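Long-range contacts in kojibiose phosphorylase (Gut metagenome, PDB 6W0P), which is a carbohydrate-active enzyme of glycoside hydrolase family 65, with a beta-rich N-terminal domain and a helical central catalytic domain: residues A[477-487]-A[546-555]; A[583-591]-A[613-624]. All coordinates share one frame; numbering follows the deposited sequence.

Overall arrangement
Both contacts lie in the central catalytic domain, on the same side of the chain's centre, with their own centres about 13 Å apart. Contact 1 is buried; contact 2 is partly buried and has several partly exposed residues. They meet directly. The hydroxyl of Tyr613 is hydrogen-bonded to the carbonyl of Phe546, and the Asp589 carboxylate takes the backbone N-H of Asp477. Contact 1 joins the loop before helix 487-504 to a later loop through amides, a carboxylate, a hydroxyl, backbone groups and waters. Contact 2 joins the loop leading into helix 590-596 to the loop between helices 603-613 and 624-634, using a beta bridge, two salt bridges and apolar packing. Each also touches the second subunit.

Contact 1: residues A[477-487]-A[546-555]; sequences DEFKLMVNHNT and FEQNDGFFDM
Asn486 and Asn549 mark the closest backbone approach, with CA atoms 4.2 Å apart, where two irregular segments meet just as helix 487-504 begins. Two backbone bonds flank this point: Asp550 N to Asn484 O and Thr487 N to Gln548 O, both 3.0 Å. Thr487 OG1 adds a third tie, donating to Glu547 O at 2.6 Å. Its methyl CG2 lies by CD1 of Phe546. Asn486 is the N-cap of the helix; its OD1 bonds to Thr489 and its ND2 to Asp589. Gln548 reaches with an extended chain from the closest approach to Asp477, at the start of the other segment. Gln548 NE2 donates to Asp477 OD2 at 2.7 Å, on the anti lone pair. The amide and carboxylate planes are 89° apart. Asp477 OD1 accepts from Phe479 N in an Asx turn and from Lys586 N. Asn549 touches both Val483 and Lys480, crossing each at about a right angle. With chi1 62°, its CG is set between the backbone N and the carbonyl carbon, which brings the amide to both. Asn549 OD1 is 3.4 Å from Lys480 CG, and Asn549 CB is 3.7 Å from Val483 CG2. Lys480 crosses Phe552 at about a right angle, CE 4.0 Å from Phe552 CE2. Its NZ continues to the carbonyls of Phe479, Tyr580 and Thr582. One water joins Asn486 ND2, Gln548 NE2 and Asn549 OD1; two more bridge Asn484 and Asp550. No salt bridge joins the segments. Four direct hydrogen bonds and three bridging waters link the loops, consistent with a well-defined register.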
loop_
_atom_site.group_PDB
_atom_site.type_symbol
_atom_site.label_atom_id
_atom_site.label_comp_id
_atom_site.label_asym_id
_atom_site.label_seq_id
_atom_site.Cartn_x
_atom_site.Cartn_y
_atom_site.Cartn_z
ATOM N N ASP A 477 -4.867 -14.192 12.190
ATOM C CA ASP A 477 -5.040 -14.741 10.817
ATOM C C ASP A 477 -4.953 -13.560 9.855
ATOM O O ASP A 477 -5.939 -12.828 9.698
ATOM C CB ASP A 477 -6.353 -15.511 10.597
ATOM C CG ASP A 477 -6.609 -15.829 9.127
ATOM O OD1 ASP A 477 -5.617 -15.903 8.394
ATOM O OD2 ASP A 477 -7.807 -15.965 8.703
ATOM N N GLU A 478 -3.799 -13.372 9.243
ATOM C CA GLU A 478 -3.550 -12.195 8.380
ATOM C C GLU A 478 -4.255 -12.350 7.038
ATOM O O GLU A 478 -4.148 -11.413 6.228
ATOM C CB GLU A 478 -2.050 -11.989 8.197
ATOM C CG GLU A 478 -1.352 -11.765 9.518
ATOM C CD GLU A 478 0.119 -11.453 9.386
ATOM O OE1 GLU A 478 0.623 -11.478 8.266
ATOM O OE2 GLU A 478 0.717 -11.153 10.391
ATOM N N PHE A 479 -4.968 -13.447 6.817
ATOM C CA PHE A 479 -5.716 -13.674 5.566
ATOM C C PHE A 479 -7.111 -13.065 5.672
ATOM O O PHE A 479 -7.858 -13.219 4.717
ATOM C CB PHE A 479 -5.723 -15.157 5.215
ATOM C CG PHE A 479 -4.364 -15.730 4.891
ATOM C CD1 PHE A 479 -3.267 -14.912 4.633
ATOM C CD2 PHE A 479 -4.206 -17.104 4.755
ATOM C CE1 PHE A 479 -2.025 -15.452 4.312
ATOM C CE2 PHE A 479 -2.977 -17.643 4.395
ATOM C CZ PHE A 479 -1.884 -16.819 4.200
ATOM N N LYS A 480 -7.419 -12.337 6.746
ATOM C CA LYS A 480 -8.730 -11.652 6.937
ATOM C C LYS A 480 -8.495 -10.180 7.289
ATOM O O LYS A 480 -8.062 -9.904 8.444
ATOM C CB LYS A 480 -9.568 -12.374 7.991
ATOM C CG LYS A 480 -10.295 -13.587 7.445
ATOM C CD LYS A 480 -11.379 -13.224 6.442
ATOM C CE LYS A 480 -11.660 -14.333 5.457
ATOM N NZ LYS A 480 -10.420 -14.827 4.803
ATOM N N LEU A 481 -8.809 -9.296 6.341
ATOM C CA LEU A 481 -8.477 -7.845 6.366
ATOM C C LEU A 481 -9.743 -6.971 6.357
ATOM O O LEU A 481 -10.597 -7.162 5.491
ATOM C CB LEU A 481 -7.579 -7.541 5.163
ATOM C CG LEU A 481 -7.351 -6.060 4.855
ATOM C CD1 LEU A 481 -6.754 -5.325 6.048
ATOM C CD2 LEU A 481 -6.476 -5.896 3.626
ATOM N N MET A 482 -9.837 -6.020 7.289
ATOM C CA MET A 482 -10.940 -5.026 7.382
ATOM C C MET A 482 -12.228 -5.811 7.628
ATOM O O MET A 482 -13.285 -5.522 7.001
ATOM C CB MET A 482 -11.085 -4.169 6.117
ATOM C CG MET A 482 -9.895 -3.251 5.826
ATOM S SD MET A 482 -9.597 -1.991 7.069
ATOM C CE MET A 482 -11.228 -1.249 7.217
ATOM N N VAL A 483 -12.131 -6.815 8.492
ATOM C CA VAL A 483 -13.328 -7.559 8.955
ATOM C C VAL A 483 -13.847 -6.891 10.221
ATOM O O VAL A 483 -13.111 -6.090 10.820
ATOM C CB VAL A 483 -13.027 -9.049 9.169
ATOM C CG1 VAL A 483 -12.660 -9.700 7.852
ATOM C CG2 VAL A 483 -11.977 -9.299 10.237
ATOM N N ASN A 484 -15.060 -7.258 10.610
ATOM C CA ASN A 484 -15.728 -6.797 11.841
ATOM C C ASN A 484 -15.991 -7.998 12.744
ATOM O O ASN A 484 -16.192 -9.076 12.222
ATOM C CB ASN A 484 -17.020 -6.068 11.505
ATOM C CG ASN A 484 -16.835 -4.999 10.458
ATOM O OD1 ASN A 484 -15.893 -4.217 10.522
ATOM N ND2 ASN A 484 -17.769 -4.923 9.533
ATOM N N HIS A 485 -15.980 -7.791 14.063
ATOM C CA HIS A 485 -16.313 -8.831 15.063
ATOM C C HIS A 485 -15.319 -9.990 14.919
ATOM O O HIS A 485 -15.772 -11.178 14.950
ATOM C CB HIS A 485 -17.772 -9.269 14.888
ATOM C CG HIS A 485 -18.724 -8.133 14.723
ATOM N ND1 HIS A 485 -18.594 -6.975 15.438
ATOM C CD2 HIS A 485 -19.834 -7.988 13.948
ATOM C CE1 HIS A 485 -19.607 -6.172 15.148
ATOM N NE2 HIS A 485 -20.371 -6.760 14.213
ATOM N N ASN A 486 -14.023 -9.668 14.742
ATOM C CA ASN A 486 -12.952 -10.686 14.883
ATOM C C ASN A 486 -12.968 -11.144 16.343
ATOM O O ASN A 486 -12.856 -10.287 17.255
ATOM C CB ASN A 486 -11.583 -10.194 14.449
ATOM C CG ASN A 486 -10.475 -11.118 14.898
ATOM O OD1 ASN A 486 -9.789 -10.817 15.876
ATOM N ND2 ASN A 486 -10.282 -12.222 14.189
ATOM N N THR A 487 -13.158 -12.444 16.564
ATOM C CA THR A 487 -13.403 -12.985 17.920
ATOM C C THR A 487 -12.129 -12.875 18.746
ATOM O O THR A 487 -12.232 -12.462 19.886
ATOM C CB THR A 487 -13.981 -14.396 17.853
ATOM O OG1 THR A 487 -15.156 -14.231 17.054
ATOM C CG2 THR A 487 -14.291 -14.948 19.228
ATOM N N PHE A 546 -16.777 -20.828 17.905
ATOM C CA PHE A 546 -16.585 -19.374 17.669
ATOM C C PHE A 546 -16.489 -19.152 16.162
ATOM O O PHE A 546 -15.868 -20.003 15.452
ATOM C CB PHE A 546 -15.343 -18.840 18.368
ATOM C CG PHE A 546 -15.421 -18.899 19.869
ATOM C CD1 PHE A 546 -15.990 -17.863 20.601
ATOM C CD2 PHE A 546 -14.938 -20.002 20.550
ATOM C CE1 PHE A 546 -16.067 -17.945 21.987
ATOM C CE2 PHE A 546 -14.998 -20.063 21.930
ATOM C CZ PHE A 546 -15.557 -19.037 22.648
ATOM N N GLU A 547 -17.119 -18.088 15.668
ATOM C CA GLU A 547 -16.953 -17.685 14.248
ATOM C C GLU A 547 -15.797 -16.690 14.234
ATOM O O GLU A 547 -15.843 -15.790 15.038
ATOM C CB GLU A 547 -18.240 -17.108 13.643
ATOM C CG GLU A 547 -18.118 -16.885 12.133
ATOM C CD GLU A 547 -19.360 -16.367 11.419
ATOM O OE1 GLU A 547 -20.247 -15.803 12.095
ATOM O OE2 GLU A 547 -19.411 -16.481 10.191
ATOM N N GLN A 548 -14.795 -16.894 13.378
ATOM C CA GLN A 548 -13.515 -16.147 13.422
ATOM C C GLN A 548 -13.790 -14.658 13.251
ATOM O O GLN A 548 -13.119 -13.851 13.922
ATOM C CB GLN A 548 -12.547 -16.624 12.338
ATOM C CG GLN A 548 -11.170 -16.045 12.528
ATOM C CD GLN A 548 -10.207 -16.588 11.513
ATOM O OE1 GLN A 548 -9.900 -17.781 11.512
ATOM N NE2 GLN A 548 -9.712 -15.701 10.665
ATOM N N ASN A 549 -14.703 -14.318 12.345
ATOM C CA ASN A 549 -15.170 -12.920 12.156
ATOM C C ASN A 549 -16.572 -12.962 11.534
ATOM O O ASN A 549 -16.992 -14.055 11.075
ATOM C CB ASN A 549 -14.159 -12.086 11.358
ATOM C CG ASN A 549 -13.933 -12.598 9.952
ATOM O OD1 ASN A 549 -12.836 -13.077 9.643
ATOM N ND2 ASN A 549 -14.938 -12.462 9.093
ATOM N N ASP A 550 -17.268 -11.828 11.536
ATOM C CA ASP A 550 -18.616 -11.707 10.930
ATOM C C ASP A 550 -18.490 -12.117 9.464
ATOM O O ASP A 550 -17.619 -11.538 8.776
ATOM C CB ASP A 550 -19.169 -10.282 11.046
ATOM C CG ASP A 550 -20.693 -10.155 10.974
ATOM O OD1 ASP A 550 -21.410 -11.151 11.249
ATOM O OD2 ASP A 550 -21.170 -9.011 10.722
ATOM N N GLY A 551 -19.295 -13.085 9.028
ATOM C CA GLY A 551 -19.354 -13.540 7.631
ATOM C C GLY A 551 -18.280 -14.573 7.311
ATOM O O GLY A 551 -18.208 -14.994 6.110
ATOM N N PHE A 552 -17.470 -14.990 8.291
ATOM C CA PHE A 552 -16.405 -15.998 8.048
ATOM C C PHE A 552 -16.991 -17.325 7.546
ATOM O O PHE A 552 -16.470 -17.826 6.558
ATOM C CB PHE A 552 -15.525 -16.297 9.259
ATOM C CG PHE A 552 -14.349 -17.144 8.856
ATOM C CD1 PHE A 552 -14.450 -18.525 8.804
ATOM C CD2 PHE A 552 -13.172 -16.554 8.430
ATOM C CE1 PHE A 552 -13.381 -19.296 8.382
ATOM C CE2 PHE A 552 -12.104 -17.325 8.009
ATOM C CZ PHE A 552 -12.213 -18.697 7.985
ATOM N N PHE A 553 -17.990 -17.898 8.218
ATOM C CA PHE A 553 -18.546 -19.249 7.909
ATOM C C PHE A 553 -19.060 -19.334 6.470
ATOM O O PHE A 553 -18.945 -20.422 5.880
ATOM C CB PHE A 553 -19.724 -19.600 8.826
ATOM C CG PHE A 553 -19.369 -19.898 10.256
ATOM C CD1 PHE A 553 -18.115 -20.388 10.594
ATOM C CD2 PHE A 553 -20.324 -19.766 11.258
ATOM C CE1 PHE A 553 -17.811 -20.724 11.903
ATOM C CE2 PHE A 553 -20.020 -20.102 12.571
ATOM C CZ PHE A 553 -18.757 -20.555 12.893
ATOM N N ASP A 554 -19.615 -18.231 5.947
ATOM C CA ASP A 554 -20.312 -18.175 4.632
ATOM C C ASP A 554 -19.340 -17.871 3.485
ATOM O O ASP A 554 -19.789 -17.885 2.331
ATOM C CB ASP A 554 -21.501 -17.199 4.659
ATOM C CG ASP A 554 -22.633 -17.678 3.759
ATOM O OD1 ASP A 554 -22.851 -18.900 3.712
ATOM O OD2 ASP A 554 -23.238 -16.853 3.064
ATOM N N MET A 555 -18.049 -17.676 3.749
ATOM C CA MET A 555 -17.057 -17.317 2.694
ATOM C C MET A 555 -16.943 -18.477 1.714
ATOM O O MET A 555 -17.271 -19.618 2.050
ATOM C CB MET A 555 -15.672 -17.011 3.272
ATOM C CG MET A 555 -15.647 -15.771 4.159
ATOM S SD MET A 555 -15.953 -14.184 3.308
ATOM C CE MET A 555 -14.477 -14.150 2.290
HETATM O O HOH W 1 -16.623 -8.996 8.764
HETATM O O HOH W 2 -20.152 -6.832 9.813
HETATM O O HOH W 3 -10.774 -12.776 11.441
#

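Contact 2: residues A[583-591]-A[613-624]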
loop_
_atom_site.group_PDB
_atom_site.type_symbol
_atom_site.label_atom_id
_atom_site.label_comp_id
_atom_site.label_asym_id
_atom_site.label_seq_id
_atom_site.Cartn_x
_atom_site.Cartn_y
_atom_site.Cartn_z
ATOM N N ASP A 583 -11.758 -19.115 2.731
ATOM C CA ASP A 583 -11.834 -19.573 4.139
ATOM C C ASP A 583 -10.519 -20.273 4.496
ATOM O O ASP A 583 -10.518 -21.149 5.374
ATOM C CB ASP A 583 -13.086 -20.421 4.326
ATOM C CG ASP A 583 -13.034 -21.779 3.660
ATOM O OD1 ASP A 583 -12.138 -21.991 2.799
ATOM O OD2 ASP A 583 -13.881 -22.601 4.018
ATOM N N ILE A 584 -9.442 -19.920 3.803
ATOM C CA ILE A 584 -8.064 -20.395 4.099
ATOM C C ILE A 584 -7.504 -19.450 5.156
ATOM O O ILE A 584 -7.562 -18.224 4.944
ATOM C CB ILE A 584 -7.194 -20.389 2.832
ATOM C CG1 ILE A 584 -7.757 -21.279 1.721
ATOM C CG2 ILE A 584 -5.770 -20.761 3.176
ATOM C CD1 ILE A 584 -7.223 -20.936 0.363
ATOM N N ILE A 585 -6.944 -20.013 6.224
ATOM C CA ILE A 585 -6.457 -19.299 7.431
ATOM C C ILE A 585 -4.935 -19.452 7.505
ATOM O O ILE A 585 -4.399 -20.569 7.226
ATOM C CB ILE A 585 -7.169 -19.850 8.672
ATOM C CG1 ILE A 585 -8.654 -19.486 8.664
ATOM C CG2 ILE A 585 -6.512 -19.393 9.956
ATOM C CD1 ILE A 585 -9.491 -20.455 9.461
ATOM N N LYS A 586 -4.251 -18.365 7.846
ATOM C CA LYS A 586 -2.779 -18.364 7.908
ATOM C C LYS A 586 -2.325 -19.108 9.163
ATOM O O LYS A 586 -1.401 -19.902 9.079
ATOM C CB LYS A 586 -2.269 -16.928 7.875
ATOM C CG LYS A 586 -0.752 -16.779 7.878
ATOM C CD LYS A 586 -0.396 -15.311 7.930
ATOM C CE LYS A 586 1.065 -15.033 8.169
ATOM N NZ LYS A 586 1.793 -15.366 6.933
ATOM N N GLN A 587 -2.939 -18.829 10.302
ATOM C CA GLN A 587 -2.382 -19.255 11.601
ATOM C C GLN A 587 -3.506 -19.211 12.623
ATOM O O GLN A 587 -4.581 -18.700 12.347
ATOM C CB GLN A 587 -1.205 -18.353 11.965
ATOM C CG GLN A 587 -1.596 -16.894 12.243
ATOM C CD GLN A 587 -0.387 -15.982 12.311
ATOM O OE1 GLN A 587 0.098 -15.503 11.300
ATOM N NE2 GLN A 587 0.094 -15.703 13.512
ATOM N N PRO A 588 -3.286 -19.756 13.829
ATOM C CA PRO A 588 -4.321 -19.746 14.854
ATOM C C PRO A 588 -4.908 -18.350 15.080
ATOM O O PRO A 588 -4.167 -17.403 15.311
ATOM C CB PRO A 588 -3.582 -20.266 16.087
ATOM C CG PRO A 588 -2.511 -21.156 15.493
ATOM C CD PRO A 588 -2.052 -20.434 14.244
ATOM N N ASP A 589 -6.233 -18.254 15.034
ATOM C CA ASP A 589 -6.979 -17.018 15.369
ATOM C C ASP A 589 -7.928 -17.379 16.520
ATOM O O ASP A 589 -7.568 -17.124 17.680
ATOM C CB ASP A 589 -7.591 -16.458 14.081
ATOM C CG ASP A 589 -7.983 -15.005 14.160
ATOM O OD1 ASP A 589 -8.780 -14.690 15.076
ATOM O OD2 ASP A 589 -7.488 -14.190 13.306
ATOM N N VAL A 590 -9.028 -18.081 16.233
ATOM C CA VAL A 590 -9.910 -18.651 17.295
ATOM C C VAL A 590 -9.056 -19.558 18.195
ATOM O O VAL A 590 -9.164 -19.459 19.441
ATOM C CB VAL A 590 -11.095 -19.415 16.691
ATOM C CG1 VAL A 590 -11.797 -20.282 17.735
ATOM C CG2 VAL A 590 -12.069 -18.476 16.021
ATOM N N LEU A 591 -8.255 -20.438 17.592
ATOM C CA LEU A 591 -7.475 -21.475 18.326
ATOM C C LEU A 591 -6.368 -20.799 19.142
ATOM O O LEU A 591 -5.906 -21.392 20.139
ATOM C CB LEU A 591 -6.914 -22.497 17.331
ATOM C CG LEU A 591 -7.931 -23.447 16.701
ATOM C CD1 LEU A 591 -7.225 -24.651 16.084
ATOM C CD2 LEU A 591 -8.985 -23.912 17.714
ATOM N N TYR A 613 -11.401 -25.407 12.282
ATOM C CA TYR A 613 -10.335 -24.441 11.899
ATOM C C TYR A 613 -9.019 -25.106 11.483
ATOM O O TYR A 613 -8.399 -24.562 10.554
ATOM C CB TYR A 613 -10.152 -23.407 13.004
ATOM C CG TYR A 613 -11.298 -22.429 13.069
ATOM C CD1 TYR A 613 -11.550 -21.543 12.037
ATOM C CD2 TYR A 613 -12.146 -22.401 14.157
ATOM C CE1 TYR A 613 -12.614 -20.658 12.090
ATOM C CE2 TYR A 613 -13.200 -21.511 14.231
ATOM C CZ TYR A 613 -13.446 -20.647 13.189
ATOM O OH TYR A 613 -14.500 -19.793 13.287
ATOM N N GLU A 614 -8.586 -26.196 12.123
ATOM C CA GLU A 614 -7.315 -26.871 11.752
ATOM C C GLU A 614 -7.300 -27.182 10.247
ATOM O O GLU A 614 -6.324 -26.848 9.594
ATOM C CB GLU A 614 -7.064 -28.118 12.609
ATOM C CG GLU A 614 -5.734 -28.814 12.334
ATOM C CD GLU A 614 -5.566 -29.501 10.982
ATOM O OE1 GLU A 614 -6.446 -30.280 10.626
ATOM O OE2 GLU A 614 -4.539 -29.200 10.256
ATOM N N PRO A 615 -8.321 -27.833 9.627
ATOM C CA PRO A 615 -8.252 -28.165 8.192
ATOM C C PRO A 615 -8.400 -26.992 7.193
ATOM O O PRO A 615 -8.107 -27.175 6.009
ATOM C CB PRO A 615 -9.388 -29.181 7.970
ATOM C CG PRO A 615 -10.345 -28.973 9.134
ATOM C CD PRO A 615 -9.519 -28.398 10.276
ATOM N N ARG A 616 -8.810 -25.812 7.675
ATOM C CA ARG A 616 -8.788 -24.550 6.895
ATOM C C ARG A 616 -7.472 -23.784 7.090
ATOM O O ARG A 616 -7.337 -22.712 6.469
ATOM C CB ARG A 616 -9.972 -23.680 7.308
ATOM C CG ARG A 616 -11.312 -24.341 7.031
ATOM C CD ARG A 616 -12.494 -23.455 7.347
ATOM N NE ARG A 616 -13.680 -23.905 6.633
ATOM C CZ ARG A 616 -14.424 -24.953 6.994
ATOM N NH1 ARG A 616 -14.094 -25.679 8.052
ATOM N NH2 ARG A 616 -15.496 -25.273 6.291
ATOM N N THR A 617 -6.540 -24.275 7.910
ATOM C CA THR A 617 -5.328 -23.512 8.316
ATOM C C THR A 617 -4.117 -23.980 7.490
ATOM O O THR A 617 -3.779 -25.173 7.499
ATOM C CB THR A 617 -5.073 -23.607 9.813
ATOM O OG1 THR A 617 -6.261 -23.178 10.470
ATOM C CG2 THR A 617 -3.893 -22.758 10.225
ATOM N N LEU A 618 -3.504 -23.042 6.771
ATOM C CA LEU A 618 -2.358 -23.310 5.866
ATOM C C LEU A 618 -1.122 -23.630 6.699
ATOM O O LEU A 618 -0.305 -24.415 6.229
ATOM C CB LEU A 618 -2.164 -22.074 4.987
ATOM C CG LEU A 618 -1.490 -22.279 3.642
ATOM C CD1 LEU A 618 -2.236 -23.267 2.785
ATOM C CD2 LEU A 618 -1.390 -20.938 2.928
ATOM N N HIS A 619 -1.006 -23.081 7.906
ATOM C CA HIS A 619 0.152 -23.317 8.804
ATOM C C HIS A 619 1.352 -22.585 8.202
ATOM O O HIS A 619 2.457 -23.164 8.246
ATOM C CB HIS A 619 0.448 -24.823 9.017
ATOM C CG HIS A 619 -0.715 -25.561 9.576
ATOM N ND1 HIS A 619 -1.252 -25.246 10.814
ATOM C CD2 HIS A 619 -1.513 -26.509 9.043
ATOM C CE1 HIS A 619 -2.321 -25.988 11.019
ATOM N NE2 HIS A 619 -2.500 -26.769 9.951
ATOM N N GLU A 620 1.120 -21.386 7.632
ATOM C CA GLU A 620 2.193 -20.570 7.013
ATOM C C GLU A 620 3.223 -20.322 8.112
ATOM O O GLU A 620 4.274 -21.029 8.104
ATOM C CB GLU A 620 1.667 -19.269 6.390
ATOM C CG GLU A 620 1.515 -19.336 4.875
ATOM C CD GLU A 620 1.562 -18.002 4.134
ATOM O OE1 GLU A 620 1.459 -18.007 2.873
ATOM O OE2 GLU A 620 1.721 -16.951 4.803
ATOM N N SER A 621 2.859 -19.462 9.070
ATOM C CA SER A 621 3.741 -18.979 10.154
ATOM C C SER A 621 4.377 -20.134 10.937
ATOM O O SER A 621 3.791 -21.250 11.066
ATOM C CB SER A 621 3.016 -18.051 11.071
ATOM O OG SER A 621 1.956 -18.732 11.697
ATOM N N SER A 622 5.540 -19.829 11.504
ATOM C CA SER A 622 6.278 -20.734 12.410
ATOM C C SER A 622 5.471 -20.884 13.705
ATOM O O SER A 622 5.808 -21.747 14.501
ATOM C CB SER A 622 7.696 -20.238 12.634
ATOM O OG SER A 622 7.731 -18.865 12.995
ATOM N N LEU A 623 4.409 -20.090 13.846
ATOM C CA LEU A 623 3.558 -19.967 15.055
ATOM C C LEU A 623 2.507 -21.095 15.099
ATOM O O LEU A 623 2.082 -21.480 16.206
ATOM C CB LEU A 623 2.893 -18.590 14.978
ATOM C CG LEU A 623 3.760 -17.400 15.402
ATOM C CD1 LEU A 623 4.824 -17.060 14.344
ATOM C CD2 LEU A 623 2.892 -16.180 15.674
ATOM N N SER A 624 2.130 -21.641 13.940
ATOM C CA SER A 624 0.900 -22.451 13.770
ATOM C C SER A 624 1.091 -23.896 14.227
ATOM O O SER A 624 0.270 -24.387 14.976
ATOM C CB SER A 624 0.390 -22.371 12.369
ATOM O OG SER A 624 -0.782 -23.144 12.234
#
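Ile585 and Thr617 form a single parallel beta bridge between two loops of the (alpha/alpha)6-barrel catalytic domain of the six-hairpin glycosidase clan. The bridge has two strong bonds: Ile585 N to Arg616 O and Leu618 N to Ile585 O, each 2.7 Å. Next along, Lys586 O accepts from Glu620 N and weakly from His619 N. Two salt bridges flank the beta bridge. In the first, Arg616 NE meets Asp583 OD2 at 2.9 Å. The carboxylate oxygen lies at the guanidinium edge, near its plane, but the N-H comes from above the carboxylate plane, 56° out of it. The two groups are turned 83° apart. Asp583 OD2 also accepts from His557, and both side chains reach Gln463 of the second subunit, so this pair is part of the dimer interface. In the second, Lys586 NZ meets Glu620 OE2 at 2.7 Å. The lysine chain is extended as far as CE and bends at its last torsion (chi4 73°), which turns NZ onto the carboxylate. Glu620 is poorly ordered, so this link may be less firm. Apolar packing centres on Tyr613. Ile585 CD1 comes to the ring edge, 3.5 Å from Tyr613 CD1. Val590, at the start of helix 590-596, crosses Tyr613 at about a right angle, with Val590 CG2 3.7 Å from Tyr613 CE2. Leu591 CG rests near Tyr613 CB. Farther along, Gln587 lies alongside Leu623, and its CB is close to Ser621 OG. Pro588 packs on Ser624, with Pro588 CD 3.6 Å from Ser624 OG. Ser624 OG is itself hydrogen-bonded to His619 ND1 at 2.6 Å, and His619 NE2 donates to Glu614 OE2.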